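Local coordinates for purine nucleoside phosphorylase (Caulobacter vibrioides, PDB 1XFJ), which probably catalyses the phosphorolysis of purine nucleosides such as inosine and methylthioadenosine, and the deamination of adenosine, as a member of the YfiH/LACC1 family, at residues Leu6-Ser11 with Ala60-Gly65; Gly34-Leu39 with Arg43-Glu48; Gly136-Val141 with Glu183-Gly188. All blocks are in the same frame, centred on the assembly; numbering follows the deposited sequence.

Overall arrangement
The three contacts lie near the periphery of a single chain that contains two larger mixed sheets. Interaction 1 joins the edge strand 8-9 of the five-stranded sheet to the end of helix 49-62. Interaction 2 folds up the loop between strand 20-25 of that sheet and the same helix. It falls in sequence between the two halves of interaction 1, and their centres are about 19 Å apart. Interactions 1 and 2 thus lie at the two ends of helix 49-62. Interaction 3 comes later and joins helices 134-139 and 176-185, the first of them following strand 126-132 of the six-stranded sheet. Its centre is about 32 Å from the other two centres, across the middle of the chain.

Interaction 1: Leu6-Ser11 with Ala60-Gly65; sequences LPTVQS and ARWFGG
The indole of Trp62 is met by three side chains of 6-11: Leu6, Thr8 and Gln10. Trp62 contributes 101 Å² of the 190 Å² buried here. Its CG is anti to the backbone N (chi1 -179°), which carries the ring from the last turn of helix 49-62 out to strand 8-9. Leu6 meets the start of the side chain. Its CB lies 4.0 Å from Trp62 CD1, and its CD1 reaches Trp62 CB. Thr8 CG2 comes obliquely onto the indole, 4.0 Å from Trp62 CE2. Gln10 comes from the opposite direction and brings NE2 to the ring edge, 3.9 Å from Trp62 CH2. The amide stands steeply to the indole, with 79° between the planes. This NE2 also bonds to His22 O.

A water sits at the polar side of the ring. It donates to Leu6 O at 3.0 Å and pairs with Thr8 OG1 at 3.1 Å. It also accepts a weak bond from Trp62 NE1. Strand 20-25 adds Lys21 in a cation-pi contact and Phe25 edge-to-face with the indole. Gly64 ends the helix with a Schellman motif just beyond. No direct hydrogen bond links the segments. Van der Waals contact with Leu6 and Thr8 holds the indole, with the Gln10 amide at its edge. Its N-H has a weak water link, which implies a join that depends on shape more than on directed bonds.

Interaction 2: Gly34-Leu39 with Arg43-Glu48; sequences GIYDSL and RGSQDE
Tyr36 lays its ring flat on the side chain of Asp47, and this pair is the tight part of the contact. Asp47 CB lies 3.5 Å from the centroid of the Tyr36 ring, only 8° off the ring normal, a CH-pi contact. The carboxylate continues over the same face, its plane within 8° of the ring plane. It extends back toward the root of Tyr36, where OD2 comes 3.5 Å from Tyr36 CB. Two torsions make this overlap: Asp47 CG is anti to its backbone N (chi1 -172°), and Tyr36 CG is anti to its carbonyl carbon. Ile35 CG1 lies over the centre of the opposite face, so the ring is sandwiched.

Both segments belong to the long loop between strand 20-25 and helix 49-62. Tyr36 ends a short 3-10 turn, and Glu48 takes the N-cap position of the helix. The carboxylate of Asp47 ties parts of the loop together. OD1 accepts from Glu48 N at 2.6 Å, from well above the carboxylate plane, while OD2 bonds to Ser32 OG and Asn40 ND2. Two bonds on OD2 and one on OD1 should hold the buried carboxylate against the ring.

The outer side is looser. Ser45 approaches obliquely, its CB 4.3 Å from Tyr36 CE1. Ser45 OG bonds to Gly42 O and Asn40 ND2, and takes a further weak bond from Asp47 N. Gln46 touches through its CB, 3.4 Å from Tyr36 OH, and the rest of its side chain runs on, extended, on the exposed side. The phenol oxygen itself bonds to Asp249 OD2, which also takes the N-H of Gln46.

Interaction 3: Gly136-Val141 with Glu183-Gly188; sequences GALDGV and EADCPG
Leu138 reaches across to Cys186 with one methyl, CD1, which rests 3.7 Å from Cys186 CB. This is the main touch of a small contact that buries 106 Å². Two torsions of the leucine explain it. CG is anti to the backbone N (chi1 178°); the chain starts off beside the other segment, and its methyls bend round to it. With chi2 at 63°, the branch then divides its two methyls between the two partners. CD1 goes to Cys186, while CD2 turns toward Asp185 and stops 4.2 Å from its OD2.

Cys186 also has its outer atom anti to the backbone N (chi1 -169°). SG is therefore carried past the leucine, and CB makes the contact. The side chain of Cys186 also packs on Phe209 and Arg213 of helix 206-216. Asp185 holds its carboxylate on the exposed side. Asp139 OD1 is 6.1 Å from Asp185 OD2, and these like charges do not touch.

Leu138 lies further on Arg181 and Phe182, one turn back in helix 176-185. Gly140 leaves helix 134-139 with positive phi and is the N-cap of helix 141-151, separating two consecutive helices. Gly136 O accepts from Gly140 N and Val141 N. Cys186 is the first residue to leave helix 176-185. The arrangement is a surface packing of two helix C-termini, a leucine from one set against the last turn and exit of the other.

Interaction 1: Leu6-Ser11 with Ala60-Gly65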
loop_
_atom_site.group_PDB
_atom_site.type_symbol
_atom_site.label_atom_id
_atom_site.label_comp_id
_atom_site.label_asym_id
_atom_site.label_seq_id
_atom_site.Cartn_x
_atom_site.Cartn_y
_atom_site.Cartn_z
ATOM N N LEU A 6 -12.590 1.308 -14.211
ATOM C CA LEU A 6 -11.205 1.019 -13.856
ATOM C C LEU A 6 -11.072 -0.378 -13.262
ATOM O O LEU A 6 -11.838 -0.758 -12.374
ATOM C CB LEU A 6 -10.681 2.029 -12.831
ATOM C CG LEU A 6 -10.380 3.459 -13.284
ATOM C CD1 LEU A 6 -9.899 4.280 -12.085
ATOM C CD2 LEU A 6 -9.318 3.439 -14.376
ATOM N N PRO A 7 -10.114 -1.173 -13.763
ATOM C CA PRO A 7 -9.917 -2.523 -13.231
ATOM C C PRO A 7 -9.392 -2.398 -11.805
ATOM O O PRO A 7 -8.581 -1.516 -11.507
ATOM C CB PRO A 7 -8.868 -3.115 -14.167
ATOM C CG PRO A 7 -9.148 -2.418 -15.467
ATOM C CD PRO A 7 -9.350 -0.990 -15.011
ATOM N N THR A 8 -9.850 -3.270 -10.917
ATOM C CA THR A 8 -9.391 -3.211 -9.539
ATOM C C THR A 8 -9.300 -4.584 -8.918
ATOM O O THR A 8 -9.901 -5.544 -9.399
ATOM C CB THR A 8 -10.347 -2.385 -8.642
ATOM O OG1 THR A 8 -11.621 -3.041 -8.575
ATOM C CG2 THR A 8 -10.538 -0.979 -9.195
ATOM N N VAL A 9 -8.518 -4.666 -7.849
ATOM C CA VAL A 9 -8.395 -5.895 -7.091
ATOM C C VAL A 9 -9.112 -5.548 -5.798
ATOM O O VAL A 9 -8.772 -4.570 -5.136
ATOM C CB VAL A 9 -6.931 -6.246 -6.764
ATOM C CG1 VAL A 9 -6.889 -7.403 -5.778
ATOM C CG2 VAL A 9 -6.187 -6.616 -8.039
ATOM N N GLN A 10 -10.130 -6.321 -5.455
ATOM C CA GLN A 10 -10.855 -6.060 -4.225
ATOM C C GLN A 10 -10.818 -7.278 -3.332
ATOM O O GLN A 10 -10.659 -8.403 -3.806
ATOM C CB GLN A 10 -12.297 -5.675 -4.527
ATOM C CG GLN A 10 -12.439 -4.289 -5.115
ATOM C CD GLN A 10 -13.883 -3.903 -5.298
ATOM O OE1 GLN A 10 -14.624 -4.562 -6.028
ATOM N NE2 GLN A 10 -14.301 -2.835 -4.631
ATOM N N SER A 11 -10.959 -7.037 -2.033
ATOM C CA SER A 11 -10.936 -8.091 -1.032
ATOM C C SER A 11 -12.316 -8.396 -0.466
ATOM O O SER A 11 -13.095 -7.487 -0.173
ATOM C CB SER A 11 -10.015 -7.694 0.121
ATOM O OG SER A 11 -10.234 -8.532 1.241
ATOM N N ALA A 60 -9.949 9.062 -8.422
ATOM C CA ALA A 60 -10.830 9.828 -7.550
ATOM C C ALA A 60 -12.268 9.693 -8.046
ATOM O O ALA A 60 -13.196 9.559 -7.251
ATOM C CB ALA A 60 -10.412 11.297 -7.540
ATOM N N ARG A 61 -12.447 9.717 -9.364
ATOM C CA ARG A 61 -13.779 9.594 -9.948
ATOM C C ARG A 61 -14.382 8.206 -9.717
ATOM O O ARG A 61 -15.601 8.064 -9.590
ATOM C CB ARG A 61 -13.732 9.891 -11.450
ATOM C CG ARG A 61 -15.104 10.012 -12.085
ATOM C CD ARG A 61 -15.852 11.212 -11.527
ATOM N NE ARG A 61 -17.229 11.285 -12.009
ATOM C CZ ARG A 61 -18.179 10.410 -11.695
ATOM N NH1 ARG A 61 -17.905 9.389 -10.893
ATOM N NH2 ARG A 61 -19.404 10.554 -12.184
ATOM N N TRP A 62 -13.530 7.187 -9.669
ATOM C CA TRP A 62 -13.990 5.820 -9.431
ATOM C C TRP A 62 -14.660 5.775 -8.059
ATOM O O TRP A 62 -15.651 5.068 -7.857
ATOM C CB TRP A 62 -12.807 4.847 -9.447
ATOM C CG TRP A 62 -13.194 3.405 -9.241
ATOM C CD1 TRP A 62 -13.597 2.517 -10.198
ATOM C CD2 TRP A 62 -13.214 2.690 -7.999
ATOM N NE1 TRP A 62 -13.864 1.293 -9.630
ATOM C CE2 TRP A 62 -13.637 1.371 -8.281
ATOM C CE3 TRP A 62 -12.917 3.035 -6.675
ATOM C CZ2 TRP A 62 -13.770 0.397 -7.288
ATOM C CZ3 TRP A 62 -13.050 2.064 -5.683
ATOM C CH2 TRP A 62 -13.474 0.760 -5.999
ATOM N N PHE A 63 -14.106 6.546 -7.127
ATOM C CA PHE A 63 -14.613 6.619 -5.760
ATOM C C PHE A 63 -15.832 7.521 -5.631
ATOM O O PHE A 63 -16.471 7.557 -4.578
ATOM C CB PHE A 63 -13.515 7.127 -4.821
ATOM C CG PHE A 63 -12.521 6.077 -4.426
ATOM C CD1 PHE A 63 -12.861 5.097 -3.497
ATOM C CD2 PHE A 63 -11.247 6.061 -4.981
ATOM C CE1 PHE A 63 -11.945 4.117 -3.126
ATOM C CE2 PHE A 63 -10.321 5.083 -4.618
ATOM C CZ PHE A 63 -10.671 4.108 -3.687
ATOM N N GLY A 64 -16.138 8.254 -6.697
ATOM C CA GLY A 64 -17.281 9.150 -6.682
ATOM C C GLY A 64 -16.914 10.549 -6.225
ATOM O O GLY A 64 -17.788 11.364 -5.929
ATOM N N GLY A 65 -15.619 10.835 -6.169
ATOM C CA GLY A 65 -15.181 12.148 -5.738
ATOM C C GLY A 65 -14.338 12.864 -6.772
ATOM O O GLY A 65 -14.381 12.537 -7.959
HETATM O O HOH W 1 -13.837 -1.974 -10.525
#

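Interaction 2: Gly34-Leu39 with Arg43-Glu48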
loop_
_atom_site.group_PDB
_atom_site.type_symbol
_atom_site.label_atom_id
_atom_site.label_comp_id
_atom_site.label_asym_id
_atom_site.label_seq_id
_atom_site.Cartn_x
_atom_site.Cartn_y
_atom_site.Cartn_z
ATOM N N GLY A 34 4.701 4.681 -22.308
ATOM C CA GLY A 34 5.960 4.001 -22.067
ATOM C C GLY A 34 5.988 3.104 -20.847
ATOM O O GLY A 34 5.080 2.301 -20.624
ATOM N N ILE A 35 7.045 3.236 -20.055
ATOM C CA ILE A 35 7.189 2.426 -18.854
ATOM C C ILE A 35 6.082 2.716 -17.846
ATOM O O ILE A 35 5.812 1.907 -16.959
ATOM C CB ILE A 35 8.556 2.668 -18.172
ATOM C CG1 ILE A 35 8.692 4.138 -17.775
ATOM C CG2 ILE A 35 9.682 2.269 -19.114
ATOM C CD1 ILE A 35 9.907 4.424 -16.910
ATOM N N TYR A 36 5.435 3.868 -17.991
ATOM C CA TYR A 36 4.367 4.265 -17.075
ATOM C C TYR A 36 3.000 3.823 -17.589
ATOM O O TYR A 36 1.975 4.082 -16.950
ATOM C CB TYR A 36 4.365 5.787 -16.913
ATOM C CG TYR A 36 5.711 6.361 -16.531
ATOM C CD1 TYR A 36 6.255 6.132 -15.271
ATOM C CD2 TYR A 36 6.448 7.119 -17.440
ATOM C CE1 TYR A 36 7.505 6.642 -14.922
ATOM C CE2 TYR A 36 7.694 7.634 -17.107
ATOM C CZ TYR A 36 8.220 7.391 -15.848
ATOM O OH TYR A 36 9.461 7.894 -15.531
ATOM N N ASP A 37 3.005 3.140 -18.731
ATOM C CA ASP A 37 1.790 2.682 -19.405
ATOM C C ASP A 37 0.488 2.682 -18.611
ATOM O O ASP A 37 0.197 1.779 -17.833
ATOM C CB ASP A 37 2.029 1.308 -20.045
ATOM C CG ASP A 37 0.800 0.775 -20.778
ATOM O OD1 ASP A 37 -0.031 1.583 -21.249
ATOM O OD2 ASP A 37 0.672 -0.463 -20.895
ATOM N N SER A 38 -0.287 3.772 -18.773
ATOM C CA SER A 38 -1.649 3.961 -18.290
ATOM C C SER A 38 -1.663 4.583 -16.898
ATOM O O SER A 38 -1.514 5.791 -16.699
ATOM C CB SER A 38 -2.404 2.632 -18.286
ATOM O OG SER A 38 -3.740 2.801 -18.728
ATOM N N LEU A 39 -2.075 3.781 -15.869
ATOM C CA LEU A 39 -2.378 4.316 -14.538
ATOM C C LEU A 39 -1.301 4.594 -13.496
ATOM O O LEU A 39 -1.336 4.048 -12.390
ATOM C CB LEU A 39 -3.475 3.457 -13.908
ATOM C CG LEU A 39 -4.441 4.180 -12.967
ATOM C CD1 LEU A 39 -5.226 5.234 -13.740
ATOM C CD2 LEU A 39 -5.391 3.164 -12.349
ATOM N N ARG A 43 3.446 11.177 -8.289
ATOM C CA ARG A 43 3.747 12.590 -8.489
ATOM C C ARG A 43 5.253 12.849 -8.403
ATOM O O ARG A 43 5.753 13.859 -8.907
ATOM C CB ARG A 43 3.014 13.435 -7.442
ATOM C CG ARG A 43 1.565 13.721 -7.790
ATOM C CD ARG A 43 0.876 14.473 -6.668
ATOM N NE ARG A 43 -0.410 15.023 -7.084
ATOM C CZ ARG A 43 -1.241 15.666 -6.271
ATOM N NH1 ARG A 43 -0.920 15.831 -4.994
ATOM N NH2 ARG A 43 -2.383 16.158 -6.736
ATOM N N GLY A 44 5.972 11.926 -7.774
ATOM C CA GLY A 44 7.409 12.082 -7.632
ATOM C C GLY A 44 8.182 11.352 -8.712
ATOM O O GLY A 44 9.414 11.317 -8.687
ATOM N N SER A 45 7.460 10.769 -9.664
ATOM C CA SER A 45 8.086 10.028 -10.758
ATOM C C SER A 45 8.540 10.968 -11.868
ATOM O O SER A 45 8.343 12.181 -11.786
ATOM C CB SER A 45 7.109 8.997 -11.330
ATOM O OG SER A 45 6.075 9.626 -12.069
ATOM N N GLN A 46 9.141 10.402 -12.909
ATOM C CA GLN A 46 9.631 11.188 -14.033
ATOM C C GLN A 46 8.662 11.182 -15.215
ATOM O O GLN A 46 9.018 11.553 -16.334
ATOM C CB GLN A 46 11.015 10.674 -14.447
ATOM C CG GLN A 46 12.099 11.027 -13.428
ATOM C CD GLN A 46 13.404 10.284 -13.650
ATOM O OE1 GLN A 46 13.521 9.099 -13.338
ATOM N NE2 GLN A 46 14.392 10.979 -14.197
ATOM N N ASP A 47 7.428 10.769 -14.944
ATOM C CA ASP A 47 6.372 10.716 -15.956
ATOM C C ASP A 47 5.873 12.144 -16.183
ATOM O O ASP A 47 6.273 13.061 -15.464
ATOM C CB ASP A 47 5.233 9.832 -15.428
ATOM C CG ASP A 47 4.164 9.539 -16.470
ATOM O OD1 ASP A 47 4.336 9.902 -17.650
ATOM O OD2 ASP A 47 3.142 8.924 -16.095
ATOM N N GLU A 48 5.020 12.334 -17.190
ATOM C CA GLU A 48 4.448 13.650 -17.469
ATOM C C GLU A 48 3.517 13.991 -16.308
ATOM O O GLU A 48 2.563 13.259 -16.035
ATOM C CB GLU A 48 3.633 13.624 -18.767
ATOM C CG GLU A 48 4.448 13.602 -20.046
ATOM C CD GLU A 48 5.161 14.914 -20.318
ATOM O OE1 GLU A 48 4.802 15.940 -19.694
ATOM O OE2 GLU A 48 6.075 14.921 -21.172
#

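Interaction 3: Gly136-Val141 with Glu183-Gly188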
loop_
_atom_site.group_PDB
_atom_site.type_symbol
_atom_site.label_atom_id
_atom_site.label_comp_id
_atom_site.label_asym_id
_atom_site.label_seq_id
_atom_site.Cartn_x
_atom_site.Cartn_y
_atom_site.Cartn_z
ATOM N N GLY A 136 9.377 0.264 6.466
ATOM C CA GLY A 136 8.224 0.674 7.248
ATOM C C GLY A 136 7.654 -0.486 8.042
ATOM O O GLY A 136 7.322 -0.348 9.220
ATOM N N ALA A 137 7.541 -1.642 7.399
ATOM C CA ALA A 137 7.009 -2.821 8.070
ATOM C C ALA A 137 7.870 -3.192 9.274
ATOM O O ALA A 137 7.356 -3.461 10.362
ATOM C CB ALA A 137 6.943 -3.989 7.099
ATOM N N LEU A 138 9.185 -3.196 9.081
ATOM C CA LEU A 138 10.096 -3.547 10.164
ATOM C C LEU A 138 10.039 -2.546 11.313
ATOM O O LEU A 138 10.032 -2.933 12.486
ATOM C CB LEU A 138 11.532 -3.631 9.640
ATOM C CG LEU A 138 12.595 -3.948 10.693
ATOM C CD1 LEU A 138 12.337 -5.331 11.277
ATOM C CD2 LEU A 138 13.979 -3.881 10.058
ATOM N N ASP A 139 9.992 -1.261 10.977
ATOM C CA ASP A 139 9.972 -0.210 11.988
ATOM C C ASP A 139 8.640 -0.004 12.709
ATOM O O ASP A 139 8.600 0.638 13.760
ATOM C CB ASP A 139 10.457 1.111 11.379
ATOM C CG ASP A 139 11.915 1.048 10.931
ATOM O OD1 ASP A 139 12.674 0.215 11.475
ATOM O OD2 ASP A 139 12.310 1.840 10.046
ATOM N N GLY A 140 7.553 -0.536 12.153
ATOM C CA GLY A 140 6.263 -0.404 12.816
ATOM C C GLY A 140 5.184 0.470 12.193
ATOM O O GLY A 140 4.317 0.984 12.912
ATOM N N VAL A 141 5.198 0.635 10.875
ATOM C CA VAL A 141 4.180 1.464 10.238
ATOM C C VAL A 141 2.773 0.896 10.436
ATOM O O VAL A 141 1.805 1.651 10.525
ATOM C CB VAL A 141 4.435 1.647 8.719
ATOM C CG1 VAL A 141 4.241 0.336 7.974
ATOM C CG2 VAL A 141 3.508 2.726 8.171
ATOM N N GLU A 183 16.346 -10.614 11.427
ATOM C CA GLU A 183 16.512 -11.588 12.498
ATOM C C GLU A 183 16.945 -10.929 13.800
ATOM O O GLU A 183 16.529 -11.342 14.885
ATOM C CB GLU A 183 17.533 -12.655 12.103
ATOM C CG GLU A 183 17.097 -13.517 10.928
ATOM C CD GLU A 183 17.993 -14.723 10.724
ATOM O OE1 GLU A 183 19.229 -14.564 10.802
ATOM O OE2 GLU A 183 17.464 -15.826 10.477
ATOM N N ALA A 184 17.773 -9.898 13.687
ATOM C CA ALA A 184 18.271 -9.187 14.854
ATOM C C ALA A 184 17.278 -8.174 15.417
ATOM O O ALA A 184 17.052 -8.124 16.627
ATOM C CB ALA A 184 19.586 -8.487 14.508
ATOM N N ASP A 185 16.682 -7.371 14.540
ATOM C CA ASP A 185 15.743 -6.337 14.971
ATOM C C ASP A 185 14.322 -6.796 15.266
ATOM O O ASP A 185 13.626 -6.173 16.069
ATOM C CB ASP A 185 15.695 -5.209 13.937
ATOM C CG ASP A 185 17.027 -4.510 13.780
ATOM O OD1 ASP A 185 17.951 -4.807 14.564
ATOM O OD2 ASP A 185 17.149 -3.660 12.874
ATOM N N CYS A 186 13.881 -7.867 14.616
ATOM C CA CYS A 186 12.535 -8.376 14.842
ATOM C C CYS A 186 12.590 -9.870 15.135
ATOM O O CYS A 186 12.448 -10.700 14.240
ATOM C CB CYS A 186 11.645 -8.116 13.622
ATOM S SG CYS A 186 9.883 -8.435 13.920
ATOM N N PRO A 187 12.806 -10.224 16.408
ATOM C CA PRO A 187 12.890 -11.616 16.855
ATOM C C PRO A 187 11.822 -12.531 16.265
ATOM O O PRO A 187 10.627 -12.227 16.315
ATOM C CB PRO A 187 12.769 -11.489 18.368
ATOM C CG PRO A 187 13.494 -10.213 18.636
ATOM C CD PRO A 187 12.958 -9.301 17.548
ATOM N N GLY A 188 12.267 -13.647 15.694
ATOM C CA GLY A 188 11.346 -14.612 15.120
ATOM C C GLY A 188 10.943 -14.378 13.677
ATOM O O GLY A 188 10.255 -15.212 13.085
#